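Local coordinates for DyP2 (Amycolatopsis sp. ATCC 39116, PDB 4G2C), which is a multifunctional haem dye peroxidase of a lignin-reactive bacterium, probably using hydrogen peroxide to oxidise dyes, and binds a manganese(II) ion, at residues 383-388 against 395-400. Sequence-based numbering, arbitrary orientation.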
loop_
_atom_site.group_PDB
_atom_site.type_symbol
_atom_site.label_atom_id
_atom_site.label_comp_id
_atom_site.label_asym_id
_atom_site.label_seq_id
_atom_site.Cartn_x
_atom_site.Cartn_y
_atom_site.Cartn_z
ATOM N N ARG A 383 -12.117 -16.975 -2.985
ATOM C CA ARG A 383 -13.077 -17.427 -1.992
ATOM C C ARG A 383 -14.426 -17.646 -2.656
ATOM O O ARG A 383 -14.644 -17.229 -3.797
ATOM C CB ARG A 383 -13.200 -16.403 -0.877
ATOM C CG ARG A 383 -13.523 -15.023 -1.383
ATOM C CD ARG A 383 -13.126 -14.002 -0.349
ATOM N NE ARG A 383 -14.046 -13.949 0.783
ATOM C CZ ARG A 383 -13.939 -13.051 1.757
ATOM N NH1 ARG A 383 -12.934 -12.173 1.722
ATOM N NH2 ARG A 383 -14.810 -13.038 2.761
ATOM N N HIS A 384 -15.334 -18.298 -1.939
ATOM C CA HIS A 384 -16.631 -18.635 -2.507
ATOM C C HIS A 384 -17.756 -17.826 -1.867
ATOM O O HIS A 384 -18.931 -18.039 -2.157
ATOM C CB HIS A 384 -16.869 -20.140 -2.386
ATOM C CG HIS A 384 -15.733 -20.964 -2.911
ATOM N ND1 HIS A 384 -15.376 -20.977 -4.245
ATOM C CD2 HIS A 384 -14.852 -21.779 -2.281
ATOM C CE1 HIS A 384 -14.332 -21.770 -4.415
ATOM N NE2 HIS A 384 -13.998 -22.274 -3.239
ATOM N N ASP A 385 -17.386 -16.872 -1.020
ATOM C CA ASP A 385 -18.366 -16.034 -0.349
ATOM C C ASP A 385 -18.201 -14.548 -0.712
ATOM O O ASP A 385 -17.085 -14.034 -0.785
ATOM C CB ASP A 385 -18.281 -16.241 1.170
ATOM C CG ASP A 385 -16.959 -15.756 1.760
ATOM O OD1 ASP A 385 -15.880 -16.146 1.266
ATOM O OD2 ASP A 385 -17.012 -14.965 2.721
ATOM N N ASP A 386 -19.318 -13.875 -0.972
ATOM C CA ASP A 386 -19.329 -12.424 -1.176
ATOM C C ASP A 386 -18.837 -11.786 0.116
ATOM O O ASP A 386 -19.465 -11.949 1.168
ATOM C CB ASP A 386 -20.757 -11.954 -1.505
ATOM C CG ASP A 386 -20.870 -10.436 -1.712
ATOM O OD1 ASP A 386 -19.888 -9.689 -1.473
ATOM O OD2 ASP A 386 -21.980 -9.990 -2.092
ATOM N N PRO A 387 -17.701 -11.072 0.054
ATOM C CA PRO A 387 -17.078 -10.507 1.262
ATOM C C PRO A 387 -17.972 -9.497 1.998
ATOM O O PRO A 387 -17.756 -9.223 3.188
ATOM C CB PRO A 387 -15.828 -9.813 0.721
ATOM C CG PRO A 387 -15.572 -10.461 -0.616
ATOM C CD PRO A 387 -16.931 -10.767 -1.162
ATOM N N ASN A 388 -18.965 -8.955 1.299
ATOM C CA ASN A 388 -19.886 -7.998 1.909
ATOM C C ASN A 388 -21.276 -8.565 2.181
ATOM O O ASN A 388 -22.134 -7.867 2.726
ATOM C CB ASN A 388 -20.001 -6.725 1.067
ATOM C CG ASN A 388 -18.700 -5.918 1.038
ATOM O OD1 ASN A 388 -18.095 -5.735 -0.021
ATOM N ND2 ASN A 388 -18.270 -5.439 2.203
ATOM N N LEU A 395 -18.513 -18.785 7.937
ATOM C CA LEU A 395 -18.490 -18.958 6.493
ATOM C C LEU A 395 -17.392 -18.136 5.789
ATOM O O LEU A 395 -17.265 -18.177 4.571
ATOM C CB LEU A 395 -19.877 -18.694 5.886
ATOM C CG LEU A 395 -20.952 -19.722 6.287
ATOM C CD1 LEU A 395 -22.209 -19.549 5.466
ATOM C CD2 LEU A 395 -20.453 -21.163 6.183
ATOM N N ARG A 396 -16.597 -17.397 6.553
ATOM C CA ARG A 396 -15.480 -16.655 5.970
ATOM C C ARG A 396 -14.185 -17.474 5.965
ATOM O O ARG A 396 -13.934 -18.260 6.869
ATOM C CB ARG A 396 -15.244 -15.340 6.723
ATOM C CG ARG A 396 -16.490 -14.496 6.951
ATOM C CD ARG A 396 -17.073 -13.995 5.653
ATOM N NE ARG A 396 -18.155 -13.050 5.911
ATOM C CZ ARG A 396 -18.894 -12.473 4.970
ATOM N NH1 ARG A 396 -18.677 -12.745 3.687
ATOM N NH2 ARG A 396 -19.851 -11.624 5.313
ATOM N N PRO A 397 -13.338 -17.272 4.951
ATOM C CA PRO A 397 -12.042 -17.959 4.961
ATOM C C PRO A 397 -11.216 -17.564 6.184
ATOM O O PRO A 397 -11.436 -16.508 6.774
ATOM C CB PRO A 397 -11.372 -17.456 3.686
ATOM C CG PRO A 397 -12.101 -16.193 3.342
ATOM C CD PRO A 397 -13.496 -16.393 3.783
ATOM N N ALA A 398 -10.288 -18.424 6.571
ATOM C CA ALA A 398 -9.410 -18.141 7.699
ATOM C C ALA A 398 -7.949 -18.028 7.255
ATOM O O ALA A 398 -7.107 -17.556 8.020
ATOM C CB ALA A 398 -9.561 -19.214 8.777
ATOM N N LYS A 399 -7.655 -18.452 6.026
ATOM C CA LYS A 399 -6.278 -18.430 5.510
ATOM C C LYS A 399 -6.222 -18.453 3.992
ATOM O O LYS A 399 -7.235 -18.667 3.333
ATOM C CB LYS A 399 -5.477 -19.617 6.053
ATOM C CG LYS A 399 -6.053 -20.981 5.664
ATOM C CD LYS A 399 -5.157 -22.121 6.139
ATOM C CE LYS A 399 -5.754 -23.492 5.783
ATOM N NZ LYS A 399 -4.780 -24.608 5.984
ATOM N N ASP A 400 -5.023 -18.238 3.447
ATOM C CA ASP A 400 -4.758 -18.381 2.008
ATOM C C ASP A 400 -5.466 -17.353 1.136
ATOM O O ASP A 400 -5.535 -17.505 -0.089
ATOM C CB ASP A 400 -5.097 -19.791 1.514
ATOM C CG ASP A 400 -4.109 -20.828 2.001
ATOM O OD1 ASP A 400 -3.070 -20.442 2.571
ATOM O OD2 ASP A 400 -4.366 -22.031 1.801
#
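Arg383 lays its guanidinium against the ring of Pro397, whose CG sits 3.9 Å above the guanidinium plane, over its centre; Pro387 CG covers the opposite face, so two prolines clamp the group. A bend at chi3 (-75°) turns this plane side-on to Asp385, which it grips with two nitrogens: NE meets OD1 from above the carboxylate plane, and NH2 reaches OD2 in a nearly straight bond (176°), while NH1 bonds to the carbonyl of His214. Asp385 is the shared anion of the contact. Its OD2 accepts from Arg383 NH2 on the syn side and from Arg396 NH1 (2.9 Å) on the anti side, both donors tilted out of the carboxylate plane toward the same face, and OD1 rests 3.5 Å from Pro397 CD. The two guanidinium planes stand 83° apart, with Arg383 NH2 and Arg396 NH1 separated by 4.0 Å, a closeness of like charges that the OD2 they share probably offsets. With an alanine in place of this aspartate, the two guanidinium groups would probably be left close together without their common counter-charge. One residue on, the carbonyl oxygen of Asp386 takes the other bond from Arg396 NH1 (2.8 Å), tying side chain and backbone together; Arg396 NH2 goes to the carbonyl of Ala389. Asp386 OD1 in turn accepts from the backbone N of Asn388 at 3.0 Å, closing an Asx turn around Pro387. Asn388 then leads toward the metal, its side chain about 7 Å from the manganese ion: ND2 bonds to the Gly216 carbonyl and, weakly, to Glu313, a ligand of the ion. The whole is an Arg-Asp-Arg salt-bridge network pinning together two parts of the surface loop that joins antiparallel strands 374-380 and 402-409.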